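Local atomic coordinates of argininosuccinate lyase (Chelativorans sp., PDB entry 6RXA), a protein that is a C-N lyase of the aspartase/fumarase superfamily, known as EDDS lyase, and possibly also splits argininosuccinate into fumarate and L-arginine. Residues R48-V52 against L486-V490; E64-I68 against I99-K105; K161-P165 against N363-T368; D265-V269 against M356-A360. The protein carries 2 engineered substitutions. All blocks are in the same frame, centred on the assembly; numbering follows the deposited sequence.

Contact 1. Residues R48-V52 against L486-V490; sequences RAHVV and LADSV
Leu486 lays its forked end on the helical backbone at Ala49. CD1 of Leu486 comes within 3.8 Å of Ala49 CA, and its other methyl, CD2, rests 4.1 Å from Ala49 CB. The same CD1 also meets Val52 CG2. With CG anti to the backbone N (chi1 -180°), Leu486 carries its two methyls to the backbone of helix 35-56. Val490 stands one turn further along helix 451-500. Its CG2 is shared: it lies 4.1 Å from Arg48 CB and 4.1 Å from Val52 CG2. The two valines meet at about a right angle. Val52 CG1 adds a lighter touch on Ser489 CB, at 4.2 Å.

This apolar patch is the close-packed part of the contact. The axes of the two segments approach to 10.2 Å and cross at 55°. Ala487, directed away from helix 35-56, and Asp488 are exposed to solvent. Polar ends also turn elsewhere. Arg48 runs out in an extended chain to a salt bridge with Asp76, and Ser489 OG bonds to Thr485 O of its own helix. On the side of helix 35-56 that Val51 occupies, helix 62-79 packs instead.

Were Leu486 cut back to an alanine, a gap would probably open over Ala49 and Val52 would lose one of its methyl contacts.

No hydrogen bond or salt bridge joins the two segments. The pairing of the near-N-terminal helix with the long C-terminal helix therefore rests on van der Waals packing and the burial of aliphatic groups.

Contact 2. Residues E64-I68 against I99-K105; sequences ESATI and IGSVAGK
Lys105 reaches Glu64 with its charged end, and the salt bridge is short: NZ to OE2 is 2.7 Å. The ammonium meets OE2 on the syn side, 27° out of the carboxylate plane. Both chains are extended beyond CG, which lets their ends meet past Val102.

Beneath it, Val102 is set between Glu64 and Thr67. Its CG2 lies 4.0 Å from Glu64 CG, and its CG1 lies 3.9 Å from Thr67 CG2. Ile68 slips under the loop, with CD1 3.6 Å from Val102 O. Ile99 closes the other end. Its CD1 rests on the helix backbone, 3.7 Å from Ile68 CA, because CG1 sits between the backbone N and the carbonyl carbon (chi1 66°).

Second-shell features hold these groups in place. Thr67 OG1 bonds to Glu63 O, which leaves the methyl CG2 facing Ile99 and Val102. Gly100, with phi 101°, turns the chain out of helix 88-99. Three successive bonds from N to the O three residues back then coil residues 100-105 and present Val102 and Lys105 on one side.

Further out, Ser65 and Ile68 of helix 62-79 pack on Val51 of helix 35-56, and Ser65 and Ala66 pack on helix 451-500. Ala103 leans on helix 88-99, while Ser101 and Lys105 touch Asp381 and Gly379 of the second subunit.

Contact 3. Residues K161-P165 against N363-T368; sequences KEAQP and NYSTMT
Glu162 and Asn363 each hold CG anti to their own carbonyl carbon (chi1 -64° and -69°), and this turns carboxylate and amide toward each other. Asn363 ND2 gives a nearly straight hydrogen bond to Glu162 OE2, 3.1 Å long at 177°. The acceptor lies in the amide plane, but the donor comes from above the carboxylate. The other oxygen, Glu162 OE1, is 2.8 Å from a water that accepts a bond from Ser365 N. Without the carboxylate, as with an alanine here, the Asn363 amide is likely to lose this acceptor and the water to be less firmly placed.

Along the strand, Gln164 CA directs its hydrogen at Ser365 O, a CA-H...O contact of 3.5 Å. Pro165 CG lies 3.6 Å from Ser365 OG. Gln164 NE2 makes a weak bond to Thr368 OG1, while its OE1 takes one from Arg443 NE. Ala163 packs on Thr158, a residue seen to bind fumarate in another structure of this protein.

The turn 364-367 links helix 353-362 to helix 367-378 and lies against strand 161-167. Strand 153-158 pairs with that strand. Helix 436-442 packs on Pro165 and Thr366, and Gln285 of the third subunit bonds to Glu162 O.

Contact 4. Residues D265-V269 against M356-A360; sequences DEYQV and MRQYA
Val269 and Met356 bring the two backbones closest, with CA atoms 5.6 Å apart. Residues 265-267 have helical angles but no regular helix bonds. Gln268 then takes left-handed helical angles, and the chain swings round to put Val269 against helix 353-362. The carbonyl oxygens of Glu266 and Tyr267 lie at the edge of the Tyr359 ring.

Tyr359 bonds to one of them. Its OH donates a 2.7 Å hydrogen bond to Tyr267 O. The bond arrives at 125° to the C=O and tilted 31° from the carbonyl plane. Glu266 O also lies near the ring plane, 3.2 Å from Tyr359 OH. The hydroxyl end of the ring is thus set against two carbonyl oxygens, and its bond goes to Tyr267.

Val269 touches both the ring and the methionine. Its CG1 approaches Tyr359 CE2 obliquely at 3.4 Å, a tight fit. That methyl lies anti to the carbonyl carbon (chi1 -65°), which points it at the ring. Separately, Val269 CB sits 3.7 Å from Met356 CG. Met356, extended beyond CG, brings CE to 3.3 Å from Val269 O.

Val269 is fixed by backbone bonds to Trp262 and Asn352, next to the small sheet of strands 270-271 and 350-351. Asp265 and Glu266 turn to the third subunit, where Lys161 and Tyr157 of that chain receive them.

One phenolic bond and a valine in contact with tyrosine and methionine join loop to helix. The bond is likely to fix the hydroxyl's direction, while the rest of the contact is van der Waals packing of Val269 on the ring and on Met356.

How the contacts relate
The contacts fall into two groups at opposite ends of the elongated chain. Contacts 1 and 2 have centres 14 Å apart and meet where Val51 packs on Ser65 and Ile68. Contacts 3 and 4 have centres 13 Å apart and meet where Ser365 and Thr366 lie against Ala360 O. Centres of contacts 1 and 3 are about 65 Å apart. Only the second group nears the active site: the side chain of Ala163 is about 4 Å from that of Thr158, which binds fumarate in another structure, and about 6 Å from a formate probably left from crystallisation. Contacts 3 and 4 also meet across subunits, since Lys161 forms a salt bridge with Asp265 of the third subunit.

Contact 1. Residues R48-V52 against L486-V490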
loop_
_atom_site.group_PDB
_atom_site.type_symbol
_atom_site.label_atom_id
_atom_site.label_comp_id
_atom_site.label_asym_id
_atom_site.label_seq_id
_atom_site.Cartn_x
_atom_site.Cartn_y
_atom_site.Cartn_z
ATOM N N ARG A 48 -17.281 11.463 32.627
ATOM C CA ARG A 48 -18.108 11.029 33.747
ATOM C C ARG A 48 -17.414 9.927 34.538
ATOM O O ARG A 48 -17.379 9.970 35.774
ATOM C CB ARG A 48 -19.465 10.568 33.222
ATOM C CG ARG A 48 -20.321 11.712 32.702
ATOM C CD ARG A 48 -21.625 11.216 32.110
ATOM N NE ARG A 48 -22.518 12.333 31.799
ATOM C CZ ARG A 48 -22.393 13.118 30.732
ATOM N NH1 ARG A 48 -21.415 12.923 29.865
ATOM N NH2 ARG A 48 -23.252 14.106 30.532
ATOM N N ALA A 49 -16.864 8.927 33.848
ATOM C CA ALA A 49 -16.208 7.828 34.553
ATOM C C ALA A 49 -14.983 8.310 35.319
ATOM O O ALA A 49 -14.742 7.879 36.458
ATOM C CB ALA A 49 -15.816 6.724 33.571
ATOM N N HIS A 50 -14.182 9.180 34.705
ATOM C CA HIS A 50 -13.001 9.700 35.383
ATOM C C HIS A 50 -13.401 10.464 36.636
ATOM O O HIS A 50 -12.818 10.270 37.711
ATOM C CB HIS A 50 -12.220 10.587 34.419
ATOM C CG HIS A 50 -10.952 11.116 34.996
ATOM N ND1 HIS A 50 -9.839 10.324 35.191
ATOM C CD2 HIS A 50 -10.620 12.354 35.423
ATOM C CE1 HIS A 50 -8.875 11.061 35.718
ATOM N NE2 HIS A 50 -9.325 12.291 35.876
ATOM N N VAL A 51 -14.421 11.318 36.524
ATOM C CA VAL A 51 -14.885 12.115 37.658
ATOM C C VAL A 51 -15.445 11.232 38.770
ATOM O O VAL A 51 -15.173 11.465 39.952
ATOM C CB VAL A 51 -15.896 13.169 37.169
ATOM C CG1 VAL A 51 -16.674 13.748 38.327
ATOM C CG2 VAL A 51 -15.178 14.266 36.393
ATOM N N VAL A 52 -16.241 10.219 38.418
ATOM C CA VAL A 52 -16.744 9.276 39.418
ATOM C C VAL A 52 -15.587 8.593 40.142
ATOM O O VAL A 52 -15.573 8.504 41.377
ATOM C CB VAL A 52 -17.701 8.261 38.764
ATOM C CG1 VAL A 52 -18.022 7.133 39.728
ATOM C CG2 VAL A 52 -18.968 8.957 38.306
ATOM N N LEU A 486 -22.605 3.289 35.269
ATOM C CA LEU A 486 -22.077 4.649 35.249
ATOM C C LEU A 486 -23.201 5.670 35.346
ATOM O O LEU A 486 -23.123 6.630 36.123
ATOM C CB LEU A 486 -21.262 4.860 33.974
ATOM C CG LEU A 486 -20.614 6.233 33.781
ATOM C CD1 LEU A 486 -19.791 6.610 35.006
ATOM C CD2 LEU A 486 -19.771 6.228 32.511
ATOM N N ALA A 487 -24.264 5.484 34.558
ATOM C CA ALA A 487 -25.378 6.425 34.595
ATOM C C ALA A 487 -25.997 6.489 35.988
ATOM O O ALA A 487 -26.288 7.580 36.500
ATOM C CB ALA A 487 -26.410 6.043 33.532
ATOM N N ASP A 488 -26.168 5.329 36.636
ATOM C CA ASP A 488 -26.696 5.297 37.997
ATOM C C ASP A 488 -25.779 6.025 38.970
ATOM O O ASP A 488 -26.253 6.739 39.863
ATOM C CB ASP A 488 -26.848 3.849 38.469
ATOM C CG ASP A 488 -27.980 3.119 37.782
ATOM O OD1 ASP A 488 -28.726 3.755 37.004
ATOM O OD2 ASP A 488 -28.109 1.901 38.017
ATOM N N SER A 489 -24.465 5.829 38.831
ATOM C CA SER A 489 -23.510 6.464 39.730
ATOM C C SER A 489 -23.566 7.977 39.591
ATOM O O SER A 489 -23.524 8.707 40.591
ATOM C CB SER A 489 -22.095 5.969 39.423
ATOM O OG SER A 489 -21.935 4.600 39.755
ATOM N N VAL A 490 -23.651 8.467 38.354
ATOM C CA VAL A 490 -23.730 9.904 38.118
ATOM C C VAL A 490 -24.977 10.480 38.766
ATOM O O VAL A 490 -24.926 11.525 39.426
ATOM C CB VAL A 490 -23.679 10.176 36.601
ATOM C CG1 VAL A 490 -23.999 11.620 36.298
ATOM C CG2 VAL A 490 -22.321 9.819 36.055
#

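Contact 2. Residues E64-I68 against I99-K105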
loop_
_atom_site.group_PDB
_atom_site.type_symbol
_atom_site.label_atom_id
_atom_site.label_comp_id
_atom_site.label_asym_id
_atom_site.label_seq_id
_atom_site.Cartn_x
_atom_site.Cartn_y
_atom_site.Cartn_z
ATOM N N GLU A 64 -18.134 18.802 44.596
ATOM C CA GLU A 64 -17.421 19.162 43.374
ATOM C C GLU A 64 -17.825 18.241 42.235
ATOM O O GLU A 64 -18.071 18.693 41.106
ATOM C CB GLU A 64 -15.913 19.050 43.599
ATOM C CG GLU A 64 -15.341 20.125 44.515
ATOM C CD GLU A 64 -13.885 19.881 44.868
ATOM O OE1 GLU A 64 -13.494 18.705 45.038
ATOM O OE2 GLU A 64 -13.135 20.871 44.990
ATOM N N SER A 65 -17.910 16.945 42.522
ATOM C CA SER A 65 -18.283 15.962 41.515
ATOM C C SER A 65 -19.663 16.259 40.953
ATOM O O SER A 65 -19.852 16.287 39.732
ATOM C CB SER A 65 -18.226 14.573 42.154
ATOM O OG SER A 65 -18.556 13.557 41.235
ATOM N N ALA A 66 -20.635 16.529 41.827
ATOM C CA ALA A 66 -21.983 16.812 41.356
ATOM C C ALA A 66 -22.008 18.047 40.468
ATOM O O ALA A 66 -22.705 18.070 39.448
ATOM C CB ALA A 66 -22.923 17.013 42.546
ATOM N N THR A 67 -21.278 19.096 40.859
ATOM C CA THR A 67 -21.240 20.313 40.058
ATOM C C THR A 67 -20.683 20.032 38.669
ATOM O O THR A 67 -21.255 20.456 37.657
ATOM C CB THR A 67 -20.404 21.375 40.768
ATOM O OG1 THR A 67 -20.964 21.642 42.061
ATOM C CG2 THR A 67 -20.387 22.642 39.938
ATOM N N ILE A 68 -19.571 19.293 38.606
ATOM C CA ILE A 68 -18.966 18.927 37.331
ATOM C C ILE A 68 -19.925 18.080 36.500
ATOM O O ILE A 68 -20.171 18.367 35.324
ATOM C CB ILE A 68 -17.630 18.201 37.572
ATOM C CG1 ILE A 68 -16.605 19.166 38.176
ATOM C CG2 ILE A 68 -17.099 17.619 36.266
ATOM C CD1 ILE A 68 -15.371 18.495 38.752
ATOM N N ILE A 99 -20.022 26.262 34.718
ATOM C CA ILE A 99 -20.082 25.921 36.135
ATOM C C ILE A 99 -19.015 26.606 36.972
ATOM O O ILE A 99 -19.033 26.459 38.202
ATOM C CB ILE A 99 -20.023 24.395 36.364
ATOM C CG1 ILE A 99 -18.652 23.851 35.935
ATOM C CG2 ILE A 99 -21.145 23.713 35.617
ATOM C CD1 ILE A 99 -18.454 22.394 36.275
ATOM N N GLY A 100 -18.070 27.301 36.366
ATOM C CA GLY A 100 -17.003 27.936 37.107
ATOM C C GLY A 100 -15.712 27.150 37.065
ATOM O O GLY A 100 -15.575 26.128 36.381
ATOM N N SER A 101 -14.743 27.637 37.848
ATOM C CA SER A 101 -13.377 27.143 37.752
ATOM C C SER A 101 -13.222 25.684 38.174
ATOM O O SER A 101 -12.247 25.046 37.764
ATOM C CB SER A 101 -12.455 28.035 38.580
ATOM O OG SER A 101 -12.846 28.011 39.943
ATOM N N VAL A 102 -14.142 25.143 38.977
ATOM C CA VAL A 102 -14.081 23.731 39.354
ATOM C C VAL A 102 -14.071 22.813 38.138
ATOM O O VAL A 102 -13.660 21.649 38.241
ATOM C CB VAL A 102 -15.239 23.388 40.320
ATOM C CG1 VAL A 102 -16.573 23.342 39.584
ATOM C CG2 VAL A 102 -14.960 22.065 41.036
ATOM N N ALA A 103 -14.522 23.308 36.983
ATOM C CA ALA A 103 -14.456 22.527 35.752
ATOM C C ALA A 103 -13.056 21.992 35.512
ATOM O O ALA A 103 -12.883 20.876 35.011
ATOM C CB ALA A 103 -14.872 23.394 34.563
ATOM N N GLY A 104 -12.038 22.792 35.835
ATOM C CA GLY A 104 -10.663 22.392 35.593
ATOM C C GLY A 104 -10.236 21.169 36.372
ATOM O O GLY A 104 -9.289 20.476 35.973
ATOM N N LYS A 105 -10.920 20.873 37.470
ATOM C CA LYS A 105 -10.542 19.727 38.278
ATOM C C LYS A 105 -10.871 18.407 37.610
ATOM O O LYS A 105 -10.363 17.372 38.051
ATOM C CB LYS A 105 -11.216 19.800 39.653
ATOM C CG LYS A 105 -10.669 20.918 40.521
ATOM C CD LYS A 105 -11.016 20.703 41.991
ATOM C CE LYS A 105 -10.369 21.759 42.869
ATOM N NZ LYS A 105 -10.559 21.446 44.312
#

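Contact 3. Residues K161-P165 against N363-T368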
loop_
_atom_site.group_PDB
_atom_site.type_symbol
_atom_site.label_atom_id
_atom_site.label_comp_id
_atom_site.label_asym_id
_atom_site.label_seq_id
_atom_site.Cartn_x
_atom_site.Cartn_y
_atom_site.Cartn_z
ATOM N N LYS A 161 -11.597 -21.250 -15.421
ATOM C CA LYS A 161 -11.941 -22.331 -16.338
ATOM C C LYS A 161 -12.725 -23.401 -15.586
ATOM O O LYS A 161 -12.468 -23.677 -14.419
ATOM C CB LYS A 161 -10.674 -22.954 -16.960
ATOM C CG LYS A 161 -10.057 -22.130 -18.110
ATOM C CD LYS A 161 -11.038 -22.006 -19.289
ATOM C CE LYS A 161 -10.338 -21.999 -20.658
ATOM N NZ LYS A 161 -11.303 -21.954 -21.796
ATOM N N GLU A 162 -13.691 -24.015 -16.269
ATOM C CA GLU A 162 -14.513 -25.033 -15.621
ATOM C C GLU A 162 -13.645 -26.196 -15.178
ATOM O O GLU A 162 -12.848 -26.729 -15.967
ATOM C CB GLU A 162 -15.593 -25.545 -16.575
ATOM C CG GLU A 162 -16.613 -24.497 -16.981
ATOM C CD GLU A 162 -17.869 -25.072 -17.598
ATOM O OE1 GLU A 162 -18.056 -26.301 -17.543
ATOM O OE2 GLU A 162 -18.676 -24.275 -18.151
ATOM N N ALA A 163 -13.806 -26.596 -13.913
ATOM C CA ALA A 163 -12.933 -27.590 -13.282
ATOM C C ALA A 163 -13.637 -28.923 -13.065
ATOM O O ALA A 163 -13.319 -29.896 -13.760
ATOM C CB ALA A 163 -12.341 -27.028 -11.986
ATOM N N GLN A 164 -14.556 -29.018 -12.105
ATOM C CA GLN A 164 -15.267 -30.260 -11.802
ATOM C C GLN A 164 -16.663 -29.919 -11.315
ATOM O O GLN A 164 -16.955 -28.781 -10.941
ATOM C CB GLN A 164 -14.533 -31.084 -10.743
ATOM C CG GLN A 164 -13.157 -31.627 -11.158
ATOM C CD GLN A 164 -12.446 -32.342 -10.021
ATOM O OE1 GLN A 164 -12.896 -32.318 -8.871
ATOM N NE2 GLN A 164 -11.323 -32.979 -10.335
ATOM N N PRO A 165 -17.567 -30.915 -11.260
ATOM C CA PRO A 165 -18.919 -30.657 -10.743
ATOM C C PRO A 165 -18.947 -30.548 -9.224
ATOM O O PRO A 165 -18.316 -31.335 -8.516
ATOM C CB PRO A 165 -19.721 -31.880 -11.217
ATOM C CG PRO A 165 -18.895 -32.487 -12.326
ATOM C CD PRO A 165 -17.480 -32.240 -11.898
ATOM N N ASN A 363 -19.649 -29.459 -20.734
ATOM C CA ASN A 363 -18.437 -28.691 -21.004
ATOM C C ASN A 363 -17.151 -29.299 -20.435
ATOM O O ASN A 363 -16.151 -28.588 -20.283
ATOM C CB ASN A 363 -18.596 -27.255 -20.516
ATOM C CG ASN A 363 -19.594 -26.467 -21.328
ATOM O OD1 ASN A 363 -20.074 -26.920 -22.357
ATOM N ND2 ASN A 363 -19.908 -25.264 -20.863
ATOM N N TYR A 364 -17.144 -30.588 -20.155
ATOM C CA TYR A 364 -15.951 -31.419 -19.925
ATOM C C TYR A 364 -15.423 -31.384 -18.502
ATOM O O TYR A 364 -14.326 -31.950 -18.253
ATOM C CB TYR A 364 -14.825 -31.165 -20.937
ATOM C CG TYR A 364 -15.310 -31.184 -22.375
ATOM C CD1 TYR A 364 -15.737 -32.359 -22.971
ATOM C CD2 TYR A 364 -15.368 -30.009 -23.120
ATOM C CE1 TYR A 364 -16.200 -32.369 -24.274
ATOM C CE2 TYR A 364 -15.827 -30.012 -24.419
ATOM C CZ TYR A 364 -16.234 -31.192 -24.992
ATOM O OH TYR A 364 -16.690 -31.192 -26.295
ATOM N N SER A 365 -16.141 -30.808 -17.543
ATOM C CA SER A 365 -15.716 -30.879 -16.151
ATOM C C SER A 365 -15.764 -32.298 -15.584
ATOM O O SER A 365 -15.190 -32.536 -14.512
ATOM C CB SER A 365 -16.558 -29.926 -15.301
ATOM O OG SER A 365 -17.854 -30.440 -15.092
ATOM N N THR A 366 -16.442 -33.229 -16.248
ATOM C CA THR A 366 -16.499 -34.619 -15.790
ATOM C C THR A 366 -15.288 -35.442 -16.213
ATOM O O THR A 366 -15.253 -36.645 -15.935
ATOM C CB THR A 366 -17.785 -35.272 -16.310
ATOM O OG1 THR A 366 -17.836 -35.129 -17.736
ATOM C CG2 THR A 366 -19.006 -34.609 -15.680
ATOM N N MET A 367 -14.274 -34.849 -16.845
ATOM C CA MET A 367 -13.188 -35.662 -17.379
ATOM C C MET A 367 -12.296 -36.260 -16.289
ATOM O O MET A 367 -11.673 -37.303 -16.522
ATOM C CB MET A 367 -12.351 -34.867 -18.378
ATOM C CG MET A 367 -13.085 -34.512 -19.651
ATOM S SD MET A 367 -13.629 -35.957 -20.578
ATOM C CE MET A 367 -15.407 -35.845 -20.361
ATOM N N THR A 368 -12.201 -35.629 -15.114
ATOM C CA THR A 368 -11.420 -36.240 -14.044
ATOM C C THR A 368 -12.019 -37.580 -13.652
ATOM O O THR A 368 -11.303 -38.574 -13.501
ATOM C CB THR A 368 -11.344 -35.348 -12.811
ATOM O OG1 THR A 368 -10.674 -34.127 -13.113
ATOM C CG2 THR A 368 -10.553 -36.076 -11.713
HETATM O O HOH W 1 -18.444 -29.057 -17.515
#

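Contact 4. Residues D265-V269 against M356-A360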
loop_
_atom_site.group_PDB
_atom_site.type_symbol
_atom_site.label_atom_id
_atom_site.label_comp_id
_atom_site.label_asym_id
_atom_site.label_seq_id
_atom_site.Cartn_x
_atom_site.Cartn_y
_atom_site.Cartn_z
ATOM N N ASP A 265 -23.766 -12.054 -19.333
ATOM C CA ASP A 265 -24.638 -12.482 -20.417
ATOM C C ASP A 265 -24.196 -13.819 -21.005
ATOM O O ASP A 265 -25.015 -14.561 -21.558
ATOM C CB ASP A 265 -24.643 -11.410 -21.512
ATOM C CG ASP A 265 -25.213 -10.089 -21.034
ATOM O OD1 ASP A 265 -26.187 -10.117 -20.264
ATOM O OD2 ASP A 265 -24.709 -9.030 -21.440
ATOM N N GLU A 266 -22.913 -14.134 -20.902
ATOM C CA GLU A 266 -22.340 -15.333 -21.495
ATOM C C GLU A 266 -22.418 -16.547 -20.584
ATOM O O GLU A 266 -22.738 -17.650 -21.063
ATOM C CB GLU A 266 -20.883 -15.035 -21.854
ATOM C CG GLU A 266 -20.716 -13.989 -22.960
ATOM C CD GLU A 266 -20.845 -12.552 -22.497
ATOM O OE1 GLU A 266 -20.866 -12.301 -21.272
ATOM O OE2 GLU A 266 -20.912 -11.677 -23.386
ATOM N N TYR A 267 -22.112 -16.410 -19.295
ATOM C CA TYR A 267 -22.298 -17.546 -18.403
ATOM C C TYR A 267 -23.784 -17.795 -18.175
ATOM O O TYR A 267 -24.273 -18.915 -18.345
ATOM C CB TYR A 267 -21.691 -17.301 -17.030
ATOM C CG TYR A 267 -20.187 -17.379 -16.806
ATOM C CD1 TYR A 267 -19.281 -16.676 -17.602
ATOM C CD2 TYR A 267 -19.679 -18.078 -15.714
ATOM C CE1 TYR A 267 -17.926 -16.696 -17.336
ATOM C CE2 TYR A 267 -18.318 -18.102 -15.448
ATOM C CZ TYR A 267 -17.451 -17.401 -16.255
ATOM O OH TYR A 267 -16.106 -17.384 -15.979
ATOM N N GLN A 268 -24.501 -16.748 -17.747
ATOM C CA GLN A 268 -25.933 -16.781 -17.455
ATOM C C GLN A 268 -26.329 -17.976 -16.590
ATOM O O GLN A 268 -27.377 -18.597 -16.789
ATOM C CB GLN A 268 -26.801 -16.633 -18.708
ATOM C CG GLN A 268 -26.411 -17.450 -19.898
ATOM C CD GLN A 268 -27.314 -17.170 -21.087
ATOM O OE1 GLN A 268 -28.261 -16.386 -20.993
ATOM N NE2 GLN A 268 -27.023 -17.806 -22.212
ATOM N N VAL A 269 -25.527 -18.256 -15.563
ATOM C CA VAL A 269 -25.900 -19.301 -14.612
ATOM C C VAL A 269 -26.499 -18.757 -13.323
ATOM O O VAL A 269 -26.990 -19.549 -12.504
ATOM C CB VAL A 269 -24.748 -20.276 -14.300
ATOM C CG1 VAL A 269 -24.375 -21.060 -15.561
ATOM C CG2 VAL A 269 -23.588 -19.511 -13.727
ATOM N N MET A 356 -26.914 -24.325 -15.177
ATOM C CA MET A 356 -25.822 -24.849 -14.363
ATOM C C MET A 356 -25.605 -26.332 -14.641
ATOM O O MET A 356 -24.473 -26.775 -14.862
ATOM C CB MET A 356 -26.143 -24.652 -12.883
ATOM C CG MET A 356 -25.959 -23.235 -12.360
ATOM S SD MET A 356 -26.490 -23.129 -10.640
ATOM C CE MET A 356 -25.837 -21.528 -10.178
ATOM N N ARG A 357 -26.689 -27.108 -14.640
ATOM C CA ARG A 357 -26.583 -28.536 -14.931
ATOM C C ARG A 357 -26.095 -28.767 -16.355
ATOM O O ARG A 357 -25.271 -29.662 -16.601
ATOM C CB ARG A 357 -27.943 -29.198 -14.725
ATOM C CG ARG A 357 -27.933 -30.715 -14.852
ATOM C CD ARG A 357 -29.371 -31.268 -14.698
ATOM N NE ARG A 357 -30.200 -30.463 -13.790
ATOM C CZ ARG A 357 -31.252 -29.723 -14.156
ATOM N NH1 ARG A 357 -31.921 -29.027 -13.244
ATOM N NH2 ARG A 357 -31.649 -29.682 -15.423
ATOM N N GLN A 358 -26.590 -27.977 -17.313
ATOM C CA GLN A 358 -26.173 -28.151 -18.701
ATOM C C GLN A 358 -24.664 -28.005 -18.844
ATOM O O GLN A 358 -23.999 -28.847 -19.456
ATOM C CB GLN A 358 -26.875 -27.130 -19.596
ATOM C CG GLN A 358 -26.459 -27.203 -21.048
ATOM C CD GLN A 358 -27.165 -26.183 -21.920
ATOM O OE1 GLN A 358 -27.859 -25.292 -21.424
ATOM N NE2 GLN A 358 -26.990 -26.308 -23.229
ATOM N N TYR A 359 -24.101 -26.922 -18.312
ATOM C CA TYR A 359 -22.658 -26.750 -18.385
ATOM C C TYR A 359 -21.940 -27.930 -17.739
ATOM O O TYR A 359 -20.982 -28.469 -18.302
ATOM C CB TYR A 359 -22.239 -25.462 -17.693
ATOM C CG TYR A 359 -22.609 -24.190 -18.409
ATOM C CD1 TYR A 359 -23.107 -24.193 -19.702
ATOM C CD2 TYR A 359 -22.469 -22.977 -17.779
ATOM C CE1 TYR A 359 -23.437 -23.000 -20.346
ATOM C CE2 TYR A 359 -22.778 -21.797 -18.415
ATOM C CZ TYR A 359 -23.265 -21.801 -19.680
ATOM O OH TYR A 359 -23.588 -20.603 -20.298
ATOM N N ALA A 360 -22.397 -28.348 -16.554
ATOM C CA ALA A 360 -21.730 -29.449 -15.859
ATOM C C ALA A 360 -21.729 -30.718 -16.703
ATOM O O ALA A 360 -20.748 -31.474 -16.704
ATOM C CB ALA A 360 -22.397 -29.711 -14.509
#